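Local structure of succinate-semialdehyde dehydrogenase (NAD(P)(+)) (Marinobacter aquaeolei, 3RH9) at residues C96-K101 with T186-I191; A408-E413 with G434-H439. The protein probably oxidises succinate semialdehyde to succinate with NAD(P)+ as the hydride acceptor, as a member of the aldehyde dehydrogenase family. All coordinates share one frame; numbering follows the deposited sequence.

Contact 1: residues C96-K101 with T186-I191; sequences CMEHGK and TPLTMI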
loop_
_atom_site.group_PDB
_atom_site.type_symbol
_atom_site.label_atom_id
_atom_site.label_comp_id
_atom_site.label_asym_id
_atom_site.label_seq_id
_atom_site.Cartn_x
_atom_site.Cartn_y
_atom_site.Cartn_z
ATOM N N CYS A 96 -5.202 32.343 6.355
ATOM C CA CYS A 96 -4.741 33.016 7.549
ATOM C C CYS A 96 -5.837 33.113 8.604
ATOM O O CYS A 96 -5.620 32.818 9.790
ATOM C CB CYS A 96 -4.270 34.417 7.188
ATOM S SG CYS A 96 -3.773 35.382 8.603
HETATM N N MSE A 97 -7.020 33.533 8.177
HETATM C CA MSE A 97 -8.060 33.843 9.137
HETATM C C MSE A 97 -8.654 32.620 9.803
HETATM O O MSE A 97 -9.055 32.691 10.963
HETATM C CB MSE A 97 -9.148 34.696 8.508
HETATM C CG MSE A 97 -8.741 36.153 8.406
HETATM SE SE MSE A 97 -9.840 37.153 7.143
HETATM C CE MSE A 97 -9.034 38.936 7.388
ATOM N N GLU A 98 -8.709 31.501 9.088
ATOM C CA GLU A 98 -9.343 30.308 9.648
ATOM C C GLU A 98 -8.354 29.393 10.380
ATOM O O GLU A 98 -8.726 28.690 11.312
ATOM C CB GLU A 98 -10.125 29.540 8.575
ATOM C CG GLU A 98 -9.262 28.910 7.518
ATOM C CD GLU A 98 -10.082 28.162 6.473
ATOM O OE1 GLU A 98 -11.314 28.013 6.669
ATOM O OE2 GLU A 98 -9.497 27.723 5.458
ATOM N N HIS A 99 -7.101 29.426 9.954
ATOM C CA HIS A 99 -6.038 28.636 10.572
ATOM C C HIS A 99 -5.313 29.387 11.685
ATOM O O HIS A 99 -5.114 28.850 12.760
ATOM C CB HIS A 99 -5.030 28.211 9.507
ATOM C CG HIS A 99 -3.889 27.396 10.031
ATOM N ND1 HIS A 99 -2.673 27.951 10.366
ATOM C CD2 HIS A 99 -3.766 26.063 10.241
ATOM C CE1 HIS A 99 -1.855 26.998 10.774
ATOM N NE2 HIS A 99 -2.492 25.842 10.705
ATOM N N GLY A 100 -4.921 30.629 11.423
ATOM C CA GLY A 100 -4.215 31.425 12.404
ATOM C C GLY A 100 -2.838 31.790 11.889
ATOM O O GLY A 100 -2.276 32.821 12.242
ATOM N N LYS A 101 -2.296 30.922 11.050
ATOM C CA LYS A 101 -1.033 31.156 10.362
ATOM C C LYS A 101 -0.947 32.587 9.797
ATOM O O LYS A 101 -1.933 33.129 9.303
ATOM C CB LYS A 101 -0.932 30.138 9.226
ATOM C CG LYS A 101 0.460 29.819 8.747
ATOM C CD LYS A 101 0.391 28.821 7.584
ATOM C CE LYS A 101 -0.578 27.684 7.911
ATOM N NZ LYS A 101 -0.354 26.451 7.112
ATOM N N THR A 186 -11.085 24.256 8.857
ATOM C CA THR A 186 -10.554 24.999 7.713
ATOM C C THR A 186 -11.201 24.645 6.377
ATOM O O THR A 186 -10.519 24.223 5.450
ATOM C CB THR A 186 -9.028 24.823 7.599
ATOM O OG1 THR A 186 -8.701 23.437 7.768
ATOM C CG2 THR A 186 -8.308 25.660 8.662
ATOM N N PRO A 187 -12.521 24.847 6.267
ATOM C CA PRO A 187 -13.238 24.534 5.031
ATOM C C PRO A 187 -13.134 25.659 3.998
ATOM O O PRO A 187 -13.317 25.418 2.811
ATOM C CB PRO A 187 -14.688 24.424 5.492
ATOM C CG PRO A 187 -14.716 24.863 6.926
ATOM C CD PRO A 187 -13.412 25.462 7.258
ATOM N N LEU A 188 -12.843 26.874 4.442
ATOM C CA LEU A 188 -12.963 28.031 3.563
ATOM C C LEU A 188 -11.853 28.090 2.527
ATOM O O LEU A 188 -12.038 28.621 1.428
ATOM C CB LEU A 188 -13.012 29.338 4.364
ATOM C CG LEU A 188 -13.953 29.356 5.573
ATOM C CD1 LEU A 188 -13.688 30.595 6.402
ATOM C CD2 LEU A 188 -15.423 29.243 5.155
ATOM N N THR A 189 -10.688 27.565 2.878
ATOM C CA THR A 189 -9.596 27.571 1.934
ATOM C C THR A 189 -10.024 26.616 0.843
ATOM O O THR A 189 -9.770 26.846 -0.335
ATOM C CB THR A 189 -8.271 27.144 2.584
ATOM O OG1 THR A 189 -7.865 28.156 3.501
ATOM C CG2 THR A 189 -7.181 27.002 1.556
HETATM N N MSE A 190 -10.707 25.551 1.250
HETATM C CA MSE A 190 -11.146 24.539 0.311
HETATM C C MSE A 190 -12.192 25.133 -0.627
HETATM O O MSE A 190 -12.142 24.946 -1.850
HETATM C CB MSE A 190 -11.707 23.315 1.041
HETATM C CG MSE A 190 -11.776 22.083 0.151
HETATM SE SE MSE A 190 -9.981 21.670 -0.530
HETATM C CE MSE A 190 -10.451 20.937 -2.243
ATOM N N ILE A 191 -13.139 25.853 -0.046
ATOM C CA ILE A 191 -14.158 26.481 -0.855
ATOM C C ILE A 191 -13.513 27.422 -1.876
ATOM O O ILE A 191 -13.867 27.404 -3.055
ATOM C CB ILE A 191 -15.217 27.184 0.009
ATOM C CG1 ILE A 191 -15.983 26.138 0.813
ATOM C CG2 ILE A 191 -16.184 27.947 -0.867
ATOM C CD1 ILE A 191 -16.979 26.714 1.752
#
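One face of the Glu98 carboxylate lies against Thr186, whose CA sits 3.4 Å from Glu98 CD, while Leu188 CB and CG lie past OE1 on the other side of its plane. At the edge of the group, Leu188 N bonds to Glu98 OE1 (2.9 Å) on the syn lone pair. Glu98 OE2 takes two bonds: Thr189 N from the syn side, 27° out of the carboxylate plane, and Thr189 OG1, 2.6 Å from OE2, from the anti side. Both rise from the face turned away from Thr186. The acid thus accepts from backbone N-H groups in the first turn of helix 188-197, which follows strand 178-181 of the Rossmann-like sheet, and ties that turn to the last turn of helix 88-99. With chi1 at 68°, CG stands between backbone N and carbonyl carbon, and the extended chain beyond it carries the carboxylate across. Thr186 CG2 packs on Glu98 CG at 3.6 Å. With a leucine here, the N-H groups of Leu188 and Thr189 and the Thr189 hydroxyl would probably be left without the carboxylate oxygens they bond to. Val31 also touches Glu98, and Trp157 touches Thr186. Beyond Glu98, Lys101 N bonds to His99 ND1 at 3.1 Å.

Contact 2: residues A408-E413 with G434-H439; sequences AGNDTE and GLRFGH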
loop_
_atom_site.group_PDB
_atom_site.type_symbol
_atom_site.label_atom_id
_atom_site.label_comp_id
_atom_site.label_asym_id
_atom_site.label_seq_id
_atom_site.Cartn_x
_atom_site.Cartn_y
_atom_site.Cartn_z
ATOM N N ALA A 408 17.608 6.427 20.118
ATOM C CA ALA A 408 16.757 7.375 20.799
ATOM C C ALA A 408 15.746 7.942 19.815
ATOM O O ALA A 408 14.571 8.078 20.138
ATOM C CB ALA A 408 17.585 8.468 21.412
ATOM N N GLY A 409 16.211 8.253 18.605
ATOM C CA GLY A 409 15.351 8.790 17.568
ATOM C C GLY A 409 14.282 7.811 17.119
ATOM O O GLY A 409 13.178 8.207 16.733
ATOM N N ASN A 410 14.609 6.527 17.170
ATOM C CA ASN A 410 13.690 5.503 16.712
ATOM C C ASN A 410 12.744 5.076 17.821
ATOM O O ASN A 410 11.868 4.230 17.613
ATOM C CB ASN A 410 14.450 4.290 16.182
ATOM C CG ASN A 410 15.118 4.551 14.850
ATOM O OD1 ASN A 410 16.148 3.956 14.535
ATOM N ND2 ASN A 410 14.530 5.428 14.052
ATOM N N ASP A 411 12.916 5.667 18.996
ATOM C CA ASP A 411 12.180 5.245 20.181
ATOM C C ASP A 411 10.774 5.858 20.180
ATOM O O ASP A 411 10.441 6.723 20.991
ATOM C CB ASP A 411 12.973 5.634 21.423
ATOM C CG ASP A 411 12.236 5.333 22.702
ATOM O OD1 ASP A 411 11.555 4.278 22.764
ATOM O OD2 ASP A 411 12.335 6.158 23.638
ATOM N N THR A 412 9.960 5.401 19.231
ATOM C CA THR A 412 8.659 5.996 18.938
ATOM C C THR A 412 7.875 5.062 18.027
ATOM O O THR A 412 8.454 4.245 17.325
ATOM C CB THR A 412 8.797 7.411 18.268
ATOM O OG1 THR A 412 7.567 7.776 17.613
ATOM C CG2 THR A 412 9.951 7.432 17.244
ATOM N N GLU A 413 6.557 5.190 18.052
ATOM C CA GLU A 413 5.664 4.440 17.171
ATOM C C GLU A 413 5.878 4.770 15.711
ATOM O O GLU A 413 5.593 3.948 14.829
ATOM C CB GLU A 413 4.215 4.793 17.494
ATOM C CG GLU A 413 3.510 3.769 18.305
ATOM C CD GLU A 413 2.138 4.235 18.691
ATOM O OE1 GLU A 413 1.283 3.379 19.023
ATOM O OE2 GLU A 413 1.918 5.467 18.654
ATOM N N GLY A 434 20.024 4.431 9.593
ATOM C CA GLY A 434 19.543 3.724 10.757
ATOM C C GLY A 434 18.246 4.305 11.258
ATOM O O GLY A 434 17.507 3.664 12.010
ATOM N N LEU A 435 17.972 5.535 10.838
ATOM C CA LEU A 435 16.747 6.222 11.213
ATOM C C LEU A 435 15.594 5.677 10.418
ATOM O O LEU A 435 15.579 5.803 9.202
ATOM C CB LEU A 435 16.883 7.719 10.957
ATOM C CG LEU A 435 17.609 8.502 12.054
ATOM C CD1 LEU A 435 17.675 9.961 11.678
ATOM C CD2 LEU A 435 16.928 8.346 13.402
ATOM N N ARG A 436 14.631 5.059 11.092
ATOM C CA ARG A 436 13.446 4.554 10.406
ATOM C C ARG A 436 12.419 5.685 10.178
ATOM O O ARG A 436 11.324 5.680 10.742
ATOM C CB ARG A 436 12.818 3.412 11.207
ATOM C CG ARG A 436 13.801 2.364 11.707
ATOM C CD ARG A 436 13.773 1.115 10.841
ATOM N NE ARG A 436 14.316 1.376 9.512
ATOM C CZ ARG A 436 14.231 0.539 8.486
ATOM N NH1 ARG A 436 13.616 -0.627 8.620
ATOM N NH2 ARG A 436 14.758 0.875 7.323
ATOM N N PHE A 437 12.792 6.661 9.363
ATOM C CA PHE A 437 11.902 7.762 9.028
ATOM C C PHE A 437 11.840 7.954 7.514
ATOM O O PHE A 437 12.819 7.750 6.803
ATOM C CB PHE A 437 12.332 9.046 9.731
ATOM C CG PHE A 437 12.114 9.008 11.199
ATOM C CD1 PHE A 437 13.014 8.360 12.027
ATOM C CD2 PHE A 437 10.991 9.592 11.759
ATOM C CE1 PHE A 437 12.793 8.306 13.368
ATOM C CE2 PHE A 437 10.766 9.534 13.109
ATOM C CZ PHE A 437 11.662 8.901 13.911
ATOM N N GLY A 438 10.668 8.330 7.023
ATOM C CA GLY A 438 10.487 8.493 5.601
ATOM C C GLY A 438 11.257 9.676 5.084
ATOM O O GLY A 438 11.553 9.748 3.905
ATOM N N HIS A 439 11.582 10.608 5.966
ATOM C CA HIS A 439 12.231 11.848 5.555
ATOM C C HIS A 439 13.318 12.207 6.569
ATOM O O HIS A 439 13.045 12.332 7.762
ATOM C CB HIS A 439 11.196 12.975 5.408
ATOM C CG HIS A 439 11.766 14.289 4.945
ATOM N ND1 HIS A 439 12.315 15.215 5.811
ATOM C CD2 HIS A 439 11.826 14.852 3.713
ATOM C CE1 HIS A 439 12.709 16.276 5.132
ATOM N NE2 HIS A 439 12.423 16.084 3.856
#
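Gly409 O accepts a hydrogen bond from Arg295 NH2 and also lies at the edge of the Phe437 ring, near its plane, with Phe437 CZ 3.3 Å away. The Phe437 side chain, chi1 -70°, is set beside its own backbone N and reaches back to the end of helix 402-409, about 12 Å from the side chain of Glu256, the predicted active-site residue. Asn410 runs past it in the opposite direction, its amide plane turned only 18° from the ring. The CG of Asn410 comes to 3.8 Å from both Gly434 O and Arg436 N, so the amide lies against the backbone that leaves helix 425-434. Thr412 CG2 approaches Phe437 CZ obliquely at 4.0 Å. Strands 417-421 and 439-442 are parallel neighbours joined by helix 425-434, a beta-alpha-beta crossover, and the two loops meeting here lead into those strands. The end of Arg436 turns away, its NH2 bonding to Pro147 O of the second subunit, and Gln478 of that subunit donates to Phe437 O. A flat amide laid between the backbone leaving helix 425-434 and the Phe437 ring, beside a carbonyl whose oxygen is satisfied by an arginine, implies that polar backbone and aromatic surface are accommodated together where the loops meet.

Contact 1 is wholly buried, contact 2 partly so, and they sit on opposite sides of the chain's centre, with centres 32 Å apart and nearest atoms about 17 Å apart. They share no helix or strand: contact 1 joins helix 88-99 to helix 188-197 beside the Rossmann-like sheet, whereas contact 2 brings together loops feeding the last two strands of the seven-stranded sheet. Their chemistry differs accordingly. An acidic side chain meets backbone N-H groups at a helix start in contact 1; in contact 2 a phenyl edge and a flat amide lie against backbone polar groups of the loops. The second subunit touches contact 2 through 434-439 but leaves 96-101/186-191 entirely within its own chain.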